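PDB 3KUX: putative oxidoreductase from Yersinia pestis, which is probably an NAD(P)-dependent oxidoreductase, pairing a Rossmann-fold nucleotide-binding domain with a C-terminal alpha/beta domain, though its substrate is not known. Local coordinates for residues Leu145-Arg159 with Val232-Thr246. Residues are numbered along the deposited sequence; the frame is centred on the assembly and turned at random.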
ATOM      1  N   LEU A 145       5.817 -11.205 -22.814  1.00 11.76           N
ATOM      2  CA  LEU A 145       4.409 -10.988 -23.193  1.00 10.86           C
ATOM      3  C   LEU A 145       4.275 -10.080 -24.411  1.00 10.21           C
ATOM      4  O   LEU A 145       3.188  -9.944 -24.977  1.00  9.52           O
ATOM      5  CB  LEU A 145       3.598 -10.398 -22.034  1.00  8.29           C
ATOM      6  CG  LEU A 145       3.587 -11.181 -20.721  1.00 12.41           C
ATOM      7  CD1 LEU A 145       2.806 -10.432 -19.647  1.00  6.73           C
ATOM      8  CD2 LEU A 145       3.026 -12.583 -20.924  1.00  6.00           C
ATOM      9  N   GLY A 146       5.383  -9.457 -24.805  1.00 10.23           N
ATOM     10  CA  GLY A 146       5.386  -8.510 -25.919  1.00 10.14           C
ATOM     11  C   GLY A 146       4.933  -7.142 -25.453  1.00 10.25           C
ATOM     12  O   GLY A 146       5.199  -6.744 -24.317  1.00  8.67           O
ATOM     13  N   ASN A 147       4.246  -6.418 -26.329  1.00 11.27           N
ATOM     14  CA  ASN A 147       3.606  -5.169 -25.933  1.00 13.16           C
ATOM     15  C   ASN A 147       2.335  -5.451 -25.136  1.00 13.46           C
ATOM     16  O   ASN A 147       1.402  -6.080 -25.641  1.00 14.96           O
ATOM     17  CB  ASN A 147       3.282  -4.319 -27.160  1.00 12.89           C
ATOM     18  CG  ASN A 147       4.482  -4.132 -28.068  1.00 16.52           C
ATOM     19  OD1 ASN A 147       4.450  -4.510 -29.243  1.00 19.34           O
ATOM     20  ND2 ASN A 147       5.556  -3.561 -27.526  1.00  7.46           N
ATOM     21  N   VAL A 148       2.310  -5.003 -23.887  1.00 12.45           N
ATOM     22  CA  VAL A 148       1.148  -5.190 -23.025  1.00 13.37           C
ATOM     23  C   VAL A 148      -0.003  -4.278 -23.449  1.00 12.22           C
ATOM     24  O   VAL A 148       0.193  -3.077 -23.634  1.00 13.11           O
ATOM     25  CB  VAL A 148       1.508  -4.906 -21.559  1.00 13.07           C
ATOM     26  CG1 VAL A 148       0.271  -4.937 -20.684  1.00 13.08           C
ATOM     27  CG2 VAL A 148       2.539  -5.904 -21.077  1.00 13.90           C
ATOM     28  N   VAL A 149      -1.196  -4.849 -23.601  1.00 10.75           N
ATOM     29  CA  VAL A 149      -2.368  -4.071 -24.019  1.00 10.13           C
ATOM     30  C   VAL A 149      -3.508  -4.103 -23.005  1.00  9.48           C
ATOM     31  O   VAL A 149      -4.466  -3.351 -23.132  1.00 11.72           O
ATOM     32  CB  VAL A 149      -2.928  -4.541 -25.383  1.00  9.25           C
ATOM     33  CG1 VAL A 149      -1.862  -4.452 -26.456  1.00  7.67           C
ATOM     34  CG2 VAL A 149      -3.479  -5.961 -25.279  1.00  9.87           C
ATOM     35  N   TYR A 150      -3.405  -4.964 -22.000  1.00  8.49           N
ATOM     36  CA  TYR A 150      -4.490  -5.139 -21.045  1.00  8.09           C
ATOM     37  C   TYR A 150      -3.965  -5.544 -19.681  1.00  8.79           C
ATOM     38  O   TYR A 150      -3.125  -6.438 -19.576  1.00 11.64           O
ATOM     39  CB  TYR A 150      -5.460  -6.211 -21.550  1.00  8.82           C
ATOM     40  CG  TYR A 150      -6.736  -6.333 -20.745  1.00  7.20           C
ATOM     41  CD1 TYR A 150      -7.770  -5.414 -20.902  1.00  6.17           C
ATOM     42  CD2 TYR A 150      -6.914  -7.373 -19.835  1.00  7.87           C
ATOM     43  CE1 TYR A 150      -8.946  -5.522 -20.164  1.00  6.71           C
ATOM     44  CE2 TYR A 150      -8.090  -7.491 -19.101  1.00  3.62           C
ATOM     45  CZ  TYR A 150      -9.097  -6.562 -19.273  1.00  3.60           C
ATOM     46  OH  TYR A 150     -10.256  -6.668 -18.550  1.00  7.31           O
ATOM     47  N   PHE A 151      -4.468  -4.896 -18.635  1.00  6.96           N
ATOM     48  CA  PHE A 151      -4.104  -5.255 -17.271  1.00  6.10           C
ATOM     49  C   PHE A 151      -5.334  -5.276 -16.367  1.00  6.74           C
ATOM     50  O   PHE A 151      -6.020  -4.264 -16.210  1.00  6.70           O
ATOM     51  CB  PHE A 151      -3.046  -4.293 -16.732  1.00  5.40           C
ATOM     52  CG  PHE A 151      -2.661  -4.539 -15.292  1.00  5.20           C
ATOM     53  CD1 PHE A 151      -2.013  -5.708 -14.919  1.00  8.60           C
ATOM     54  CD2 PHE A 151      -2.923  -3.585 -14.318  1.00  3.55           C
ATOM     55  CE1 PHE A 151      -1.651  -5.928 -13.590  1.00 13.19           C
ATOM     56  CE2 PHE A 151      -2.563  -3.793 -12.987  1.00  2.19           C
ATOM     57  CZ  PHE A 151      -1.926  -4.963 -12.622  1.00  6.54           C
ATOM     58  N   GLU A 152      -5.611  -6.434 -15.781  1.00  6.31           N
ATOM     59  CA  GLU A 152      -6.772  -6.587 -14.917  1.00  6.99           C
ATOM     60  C   GLU A 152      -6.351  -7.035 -13.523  1.00  6.27           C
ATOM     61  O   GLU A 152      -5.647  -8.029 -13.361  1.00  6.22           O
ATOM     62  CB  GLU A 152      -7.772  -7.571 -15.528  1.00  7.97           C
ATOM     63  CG  GLU A 152      -9.079  -7.699 -14.754  1.00  9.92           C
ATOM     64  CD  GLU A 152     -10.185  -8.344 -15.575  1.00 13.45           C
ATOM     65  OE1 GLU A 152     -11.244  -8.672 -14.999  1.00 16.32           O
ATOM     66  OE2 GLU A 152     -10.002  -8.514 -16.800  1.00 17.35           O
ATOM     67  N   SER A 153      -6.791  -6.286 -12.519  1.00  6.45           N
ATOM     68  CA  SER A 153      -6.367  -6.505 -11.146  1.00  6.50           C
ATOM     69  C   SER A 153      -7.587  -6.514 -10.225  1.00  7.98           C
ATOM     70  O   SER A 153      -8.316  -5.522 -10.156  1.00  8.12           O
ATOM     71  CB  SER A 153      -5.387  -5.401 -10.737  1.00  4.43           C
ATOM     72  OG  SER A 153      -4.987  -5.525  -9.385  1.00  8.95           O
ATOM     73  N   HIS A 154      -7.811  -7.637  -9.535  1.00  8.01           N
ATOM     74  CA  HIS A 154      -8.965  -7.792  -8.636  1.00  8.62           C
ATOM     75  C   HIS A 154      -8.580  -8.023  -7.173  1.00  8.36           C
ATOM     76  O   HIS A 154      -7.539  -8.612  -6.875  1.00  8.51           O
ATOM     77  CB  HIS A 154      -9.819  -8.990  -9.048  1.00  8.05           C
ATOM     78  CG  HIS A 154     -10.590  -8.799 -10.315  1.00 12.66           C
ATOM     79  ND1 HIS A 154     -11.955  -8.986 -10.385  1.00 14.02           N
ATOM     80  CD2 HIS A 154     -10.190  -8.479 -11.567  1.00 12.92           C
ATOM     81  CE1 HIS A 154     -12.363  -8.769 -11.623  1.00 11.75           C
ATOM     82  NE2 HIS A 154     -11.311  -8.464 -12.360  1.00  8.08           N
ATOM     83  N   PHE A 155      -9.449  -7.572  -6.271  1.00  7.25           N
ATOM     84  CA  PHE A 155      -9.462  -8.053  -4.893  1.00  7.18           C
ATOM     85  C   PHE A 155     -10.876  -8.481  -4.527  1.00  7.21           C
ATOM     86  O   PHE A 155     -11.549  -7.823  -3.731  1.00  8.65           O
ATOM     87  CB  PHE A 155      -8.970  -6.991  -3.915  1.00  7.36           C
ATOM     88  CG  PHE A 155      -7.515  -7.093  -3.605  1.00 10.50           C
ATOM     89  CD1 PHE A 155      -6.911  -8.335  -3.479  1.00 15.55           C
ATOM     90  CD2 PHE A 155      -6.745  -5.956  -3.430  1.00 15.44           C
ATOM     91  CE1 PHE A 155      -5.559  -8.442  -3.194  1.00 18.99           C
ATOM     92  CE2 PHE A 155      -5.393  -6.051  -3.146  1.00 19.25           C
ATOM     93  CZ  PHE A 155      -4.799  -7.298  -3.027  1.00 21.37           C
ATOM     94  N   ASP A 156     -11.324  -9.582  -5.121  1.00  5.60           N
ATOM     95  CA  ASP A 156     -12.685 -10.061  -4.921  1.00  4.06           C
ATOM     96  C   ASP A 156     -12.751 -10.943  -3.688  1.00  3.58           C
ATOM     97  O   ASP A 156     -11.917 -11.822  -3.507  1.00  3.52           O
ATOM     98  CB  ASP A 156     -13.163 -10.825  -6.154  1.00  2.00           C
ATOM     99  CG  ASP A 156     -13.118  -9.980  -7.404  1.00  5.16           C
ATOM    100  OD1 ASP A 156     -13.134  -8.736  -7.275  1.00 13.25           O
ATOM    101  OD2 ASP A 156     -13.062 -10.547  -8.513  1.00  3.02           O
ATOM    102  N   ARG A 157     -13.740 -10.697  -2.838  1.00  3.89           N
ATOM    103  CA  ARG A 157     -13.881 -11.450  -1.601  1.00  4.66           C
ATOM    104  C   ARG A 157     -15.303 -11.925  -1.404  1.00  6.52           C
ATOM    105  O   ARG A 157     -16.237 -11.424  -2.030  1.00  7.11           O
ATOM    106  CB  ARG A 157     -13.516 -10.585  -0.405  1.00  3.82           C
ATOM    107  CG  ARG A 157     -12.128 -10.026  -0.424  1.00  3.08           C
ATOM    108  CD  ARG A 157     -12.119  -8.770   0.402  1.00 10.22           C
ATOM    109  NE  ARG A 157     -10.782  -8.404   0.840  1.00 16.37           N
ATOM    110  CZ  ARG A 157     -10.508  -7.274   1.478  1.00 20.12           C
ATOM    111  NH1 ARG A 157     -11.488  -6.414   1.735  1.00 20.97           N
ATOM    112  NH2 ARG A 157      -9.262  -7.002   1.851  1.00 14.33           N
ATOM    113  N   TYR A 158     -15.464 -12.885  -0.504  1.00  8.57           N
ATOM    114  CA  TYR A 158     -16.786 -13.311  -0.100  1.00  8.90           C
ATOM    115  C   TYR A 158     -16.993 -13.083   1.382  1.00  9.31           C
ATOM    116  O   TYR A 158     -16.641 -13.931   2.201  1.00  8.33           O
ATOM    117  CB  TYR A 158     -17.013 -14.786  -0.431  1.00  8.61           C
ATOM    118  CG  TYR A 158     -18.443 -15.220  -0.208  1.00 10.96           C
ATOM    119  CD1 TYR A 158     -19.464 -14.756  -1.032  1.00  9.09           C
ATOM    120  CD2 TYR A 158     -18.777 -16.081   0.828  1.00 10.30           C
ATOM    121  CE1 TYR A 158     -20.772 -15.140  -0.833  1.00 10.23           C
ATOM    122  CE2 TYR A 158     -20.087 -16.471   1.035  1.00 11.36           C
ATOM    123  CZ  TYR A 158     -21.081 -15.996   0.201  1.00 12.16           C
ATOM    124  OH  TYR A 158     -22.388 -16.378   0.399  1.00 15.11           O
ATOM    125  N   ARG A 159     -17.553 -11.930   1.725  1.00 11.95           N
ATOM    126  CA  ARG A 159     -18.077 -11.718   3.068  1.00 17.09           C
ATOM    127  C   ARG A 159     -19.482 -11.136   3.005  1.00 19.21           C
ATOM    128  O   ARG A 159     -19.656  -9.919   2.994  1.00 18.30           O
ATOM    129  CB  ARG A 159     -17.146 -10.846   3.915  1.00 16.48           C
ATOM    130  CG  ARG A 159     -16.694  -9.562   3.261  1.00 21.93           C
ATOM    131  CD  ARG A 159     -15.312  -9.199   3.760  1.00 28.48           C
ATOM    132  NE  ARG A 159     -14.368 -10.270   3.458  1.00 36.90           N
ATOM    133  CZ  ARG A 159     -13.237 -10.484   4.119  1.00 40.81           C
ATOM    134  NH1 ARG A 159     -12.902  -9.698   5.134  1.00 41.23           N
ATOM    135  NH2 ARG A 159     -12.442 -11.490   3.768  1.00 39.47           N
ATOM    136  N   VAL A 232     -17.327  -7.685  -2.404  1.00  7.14           N
ATOM    137  CA  VAL A 232     -17.465  -8.507  -1.198  1.00  5.58           C
ATOM    138  C   VAL A 232     -18.421  -9.674  -1.411  1.00  8.17           C
ATOM    139  O   VAL A 232     -18.698 -10.436  -0.487  1.00 10.85           O
ATOM    140  CB  VAL A 232     -17.962  -7.690   0.015  1.00  4.83           C
ATOM    141  CG1 VAL A 232     -16.953  -6.618   0.390  1.00  2.14           C
ATOM    142  CG2 VAL A 232     -19.338  -7.079  -0.266  1.00  3.33           C
ATOM    143  N   LEU A 233     -18.938  -9.804  -2.628  1.00  9.18           N
ATOM    144  CA  LEU A 233     -19.818 -10.916  -2.963  1.00  8.81           C
ATOM    145  C   LEU A 233     -19.261 -11.726  -4.125  1.00 10.13           C
ATOM    146  O   LEU A 233     -19.792 -11.690  -5.236  1.00 11.03           O
ATOM    147  CB  LEU A 233     -21.213 -10.412  -3.304  1.00 10.17           C
ATOM    148  CG  LEU A 233     -22.067  -9.968  -2.124  1.00 10.85           C
ATOM    149  CD1 LEU A 233     -23.439  -9.556  -2.623  1.00  9.86           C
ATOM    150  CD2 LEU A 233     -22.178 -11.096  -1.114  1.00 14.76           C
ATOM    151  N   ALA A 234     -18.177 -12.446  -3.859  1.00  9.27           N
ATOM    152  CA  ALA A 234     -17.577 -13.330  -4.841  1.00  9.08           C
ATOM    153  C   ALA A 234     -17.207 -14.654  -4.174  1.00 10.50           C
ATOM    154  O   ALA A 234     -16.070 -14.849  -3.751  1.00 13.03           O
ATOM    155  CB  ALA A 234     -16.360 -12.682  -5.456  1.00  8.26           C
ATOM    156  N   ALA A 235     -18.179 -15.554  -4.071  1.00 10.83           N
ATOM    157  CA  ALA A 235     -17.962 -16.854  -3.451  1.00 11.64           C
ATOM    158  C   ALA A 235     -16.804 -17.596  -4.111  1.00 12.09           C
ATOM    159  O   ALA A 235     -15.950 -18.173  -3.432  1.00 11.22           O
ATOM    160  CB  ALA A 235     -19.235 -17.687  -3.516  1.00 11.55           C
ATOM    161  N   ALA A 236     -16.780 -17.577  -5.440  1.00 12.98           N
ATOM    162  CA  ALA A 236     -15.725 -18.253  -6.190  1.00 13.38           C
ATOM    163  C   ALA A 236     -14.480 -17.380  -6.318  1.00 12.73           C
ATOM    164  O   ALA A 236     -14.562 -16.183  -6.595  1.00 14.11           O
ATOM    165  CB  ALA A 236     -16.230 -18.677  -7.562  1.00 11.76           C
ATOM    166  N   GLU A 237     -13.324 -17.990  -6.109  1.00 12.40           N
ATOM    167  CA  GLU A 237     -12.058 -17.293  -6.238  1.00 12.62           C
ATOM    168  C   GLU A 237     -11.864 -16.849  -7.690  1.00 10.99           C
ATOM    169  O   GLU A 237     -12.042 -17.645  -8.613  1.00 12.46           O
ATOM    170  CB  GLU A 237     -10.928 -18.225  -5.797  1.00 12.34           C
ATOM    171  CG  GLU A 237      -9.585 -17.556  -5.601  1.00 26.20           C
ATOM    172  CD  GLU A 237      -8.768 -18.203  -4.492  1.00 34.58           C
ATOM    173  OE1 GLU A 237      -9.020 -19.389  -4.176  1.00 29.53           O
ATOM    174  OE2 GLU A 237      -7.878 -17.517  -3.933  1.00 31.69           O
ATOM    175  N   THR A 238     -11.519 -15.581  -7.892  1.00  8.89           N
ATOM    176  CA  THR A 238     -11.200 -15.082  -9.226  1.00  8.56           C
ATOM    177  C   THR A 238      -9.751 -14.637  -9.299  1.00  8.00           C
ATOM    178  O   THR A 238      -9.102 -14.462  -8.271  1.00  9.67           O
ATOM    179  CB  THR A 238     -12.058 -13.882  -9.602  1.00  7.94           C
ATOM    180  OG1 THR A 238     -11.820 -12.827  -8.665  1.00 10.39           O
ATOM    181  CG2 THR A 238     -13.524 -14.255  -9.589  1.00  7.34           C
ATOM    182  N   ALA A 239      -9.255 -14.437 -10.519  1.00  7.90           N
ATOM    183  CA  ALA A 239      -7.840 -14.120 -10.744  1.00  6.31           C
ATOM    184  C   ALA A 239      -7.433 -12.847 -10.031  1.00  5.82           C
ATOM    185  O   ALA A 239      -8.216 -11.905  -9.951  1.00  7.40           O
ATOM    186  CB  ALA A 239      -7.553 -13.994 -12.225  1.00  5.59           C
ATOM    187  N   ARG A 240      -6.209 -12.821  -9.513  1.00  4.92           N
ATOM    188  CA  ARG A 240      -5.650 -11.606  -8.938  1.00  4.56           C
ATOM    189  C   ARG A 240      -5.244 -10.684 -10.084  1.00  4.97           C
ATOM    190  O   ARG A 240      -5.687  -9.534 -10.156  1.00  6.66           O
ATOM    191  CB  ARG A 240      -4.452 -11.933  -8.039  1.00  4.90           C
ATOM    192  CG  ARG A 240      -3.621 -10.726  -7.595  1.00  5.56           C
ATOM    193  CD  ARG A 240      -4.300  -9.914  -6.488  1.00  2.60           C
ATOM    194  NE  ARG A 240      -3.605  -8.646  -6.267  1.00  2.00           N
ATOM    195  CZ  ARG A 240      -3.939  -7.491  -6.841  1.00  2.00           C
ATOM    196  NH1 ARG A 240      -4.974  -7.421  -7.664  1.00  2.00           N
ATOM    197  NH2 ARG A 240      -3.233  -6.399  -6.589  1.00  6.73           N
ATOM    198  N   TYR A 241      -4.419 -11.209 -10.988  1.00  2.55           N
ATOM    199  CA  TYR A 241      -4.003 -10.484 -12.181  1.00  2.00           C
ATOM    200  C   TYR A 241      -4.357 -11.248 -13.449  1.00  3.02           C
ATOM    201  O   TYR A 241      -4.233 -12.475 -13.509  1.00  3.19           O
ATOM    202  CB  TYR A 241      -2.489 -10.274 -12.202  1.00  3.05           C
ATOM    203  CG  TYR A 241      -1.914  -9.352 -11.153  1.00  4.80           C
ATOM    204  CD1 TYR A 241      -2.578  -8.197 -10.762  1.00  5.47           C
ATOM    205  CD2 TYR A 241      -0.672  -9.617 -10.588  1.00  5.32           C
ATOM    206  CE1 TYR A 241      -2.036  -7.352  -9.810  1.00  6.79           C
ATOM    207  CE2 TYR A 241      -0.119  -8.778  -9.641  1.00  6.25           C
ATOM    208  CZ  TYR A 241      -0.803  -7.649  -9.257  1.00  7.05           C
ATOM    209  OH  TYR A 241      -0.252  -6.819  -8.315  1.00  2.00           O
ATOM    210  N   ILE A 242      -4.767 -10.506 -14.471  1.00  3.66           N
ATOM    211  CA  ILE A 242      -4.902 -11.023 -15.826  1.00  2.68           C
ATOM    212  C   ILE A 242      -4.209 -10.029 -16.748  1.00  4.50           C
ATOM    213  O   ILE A 242      -4.604  -8.865 -16.819  1.00  8.01           O
ATOM    214  CB  ILE A 242      -6.377 -11.149 -16.236  1.00  2.76           C
ATOM    215  CG1 ILE A 242      -7.061 -12.253 -15.428  1.00  2.00           C
ATOM    216  CG2 ILE A 242      -6.497 -11.421 -17.732  1.00  2.00           C
ATOM    217  CD1 ILE A 242      -8.559 -12.261 -15.560  1.00  2.00           C
ATOM    218  N   VAL A 243      -3.168 -10.472 -17.442  1.00  4.02           N
ATOM    219  CA  VAL A 243      -2.369  -9.560 -18.253  1.00  3.98           C
ATOM    220  C   VAL A 243      -2.212 -10.088 -19.672  1.00  5.25           C
ATOM    221  O   VAL A 243      -1.703 -11.188 -19.874  1.00  7.46           O
ATOM    222  CB  VAL A 243      -0.974  -9.356 -17.635  1.00  2.98           C
ATOM    223  CG1 VAL A 243      -0.235  -8.242 -18.342  1.00  2.98           C
ATOM    224  CG2 VAL A 243      -1.091  -9.058 -16.152  1.00  2.16           C
ATOM    225  N   HIS A 244      -2.646  -9.307 -20.656  1.00  6.05           N
ATOM    226  CA  HIS A 244      -2.528  -9.717 -22.054  1.00  6.72           C
ATOM    227  C   HIS A 244      -1.523  -8.865 -22.817  1.00  7.56           C
ATOM    228  O   HIS A 244      -1.566  -7.634 -22.767  1.00  8.61           O
ATOM    229  CB  HIS A 244      -3.885  -9.671 -22.767  1.00  5.82           C
ATOM    230  CG  HIS A 244      -4.904 -10.611 -22.199  1.00  6.15           C
ATOM    231  ND1 HIS A 244      -4.645 -11.948 -21.977  1.00  2.00           N
ATOM    232  CD2 HIS A 244      -6.188 -10.407 -21.815  1.00  2.00           C
ATOM    233  CE1 HIS A 244      -5.723 -12.523 -21.471  1.00  5.68           C
ATOM    234  NE2 HIS A 244      -6.672 -11.610 -21.365  1.00  3.74           N
ATOM    235  N   GLY A 245      -0.620  -9.529 -23.528  1.00  7.34           N
ATOM    236  CA  GLY A 245       0.325  -8.834 -24.393  1.00  8.95           C
ATOM    237  C   GLY A 245       0.116  -9.292 -25.819  1.00  9.56           C
ATOM    238  O   GLY A 245      -0.709 -10.171 -26.073  1.00  9.93           O
ATOM    239  N   THR A 246       0.857  -8.702 -26.750  1.00  9.00           N
ATOM    240  CA  THR A 246       0.764  -9.102 -28.151  1.00  9.78           C
ATOM    241  C   THR A 246       1.380 -10.478 -28.400  1.00 10.45           C
ATOM    242  O   THR A 246       1.203 -11.057 -29.471  1.00 11.65           O
ATOM    243  CB  THR A 246       1.460  -8.090 -29.081  1.00  8.78           C
ATOM    244  OG1 THR A 246       2.809  -7.881 -28.640  1.00 12.20           O
ATOM    245  CG2 THR A 246       0.717  -6.768 -29.083  1.00  8.91           C
TER
HETATM  246  O   HOH W   1      -9.995 -11.596  -6.921  1.00 19.38           O
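Two neighbours in the large mixed sheet of the C-terminal domain, strands 148-156 and 241-245, run antiparallel, their directions 167° apart. E152 and I242 form a hydrogen-bonded pair, E152 N giving to I242 O at 2.8 Å. A classic beta bulge sets V149 and Y150 opposite the single residue H244, whose O takes a nearly straight bond from V149 N (2.9 Å, 170°) and a weak one from Y150 N. Toward helices 131-142 and 176-192, V243 and F151 suit the buried layer: V243 CG2 meets the ring edge at F151 CD1 (3.7 Å). R240 starts away from the other strand, but a bend at chi2 (76°) turns its guanidinium back onto one F155 face in a cation-pi stack, CZ 4.2 Å from the centroid, while NH1 gives to S153 OG (2.6 Å); ring and hydroxyl hold this buried arginine, with D132 a weak, distant ion partner. The other face is mixed, I242 beside a polar chain running past strand 241-245: D156 OD2 accepts from T238 OG1 (2.6 Å) and H154 ND1 (2.7 Å), and H154 NE2 binds E152 OE1, holding the imidazole at both nitrogens. A mixed, largely antiparallel sheet with helices packed on one face is the open-faced sheet of this family's C-terminal domain.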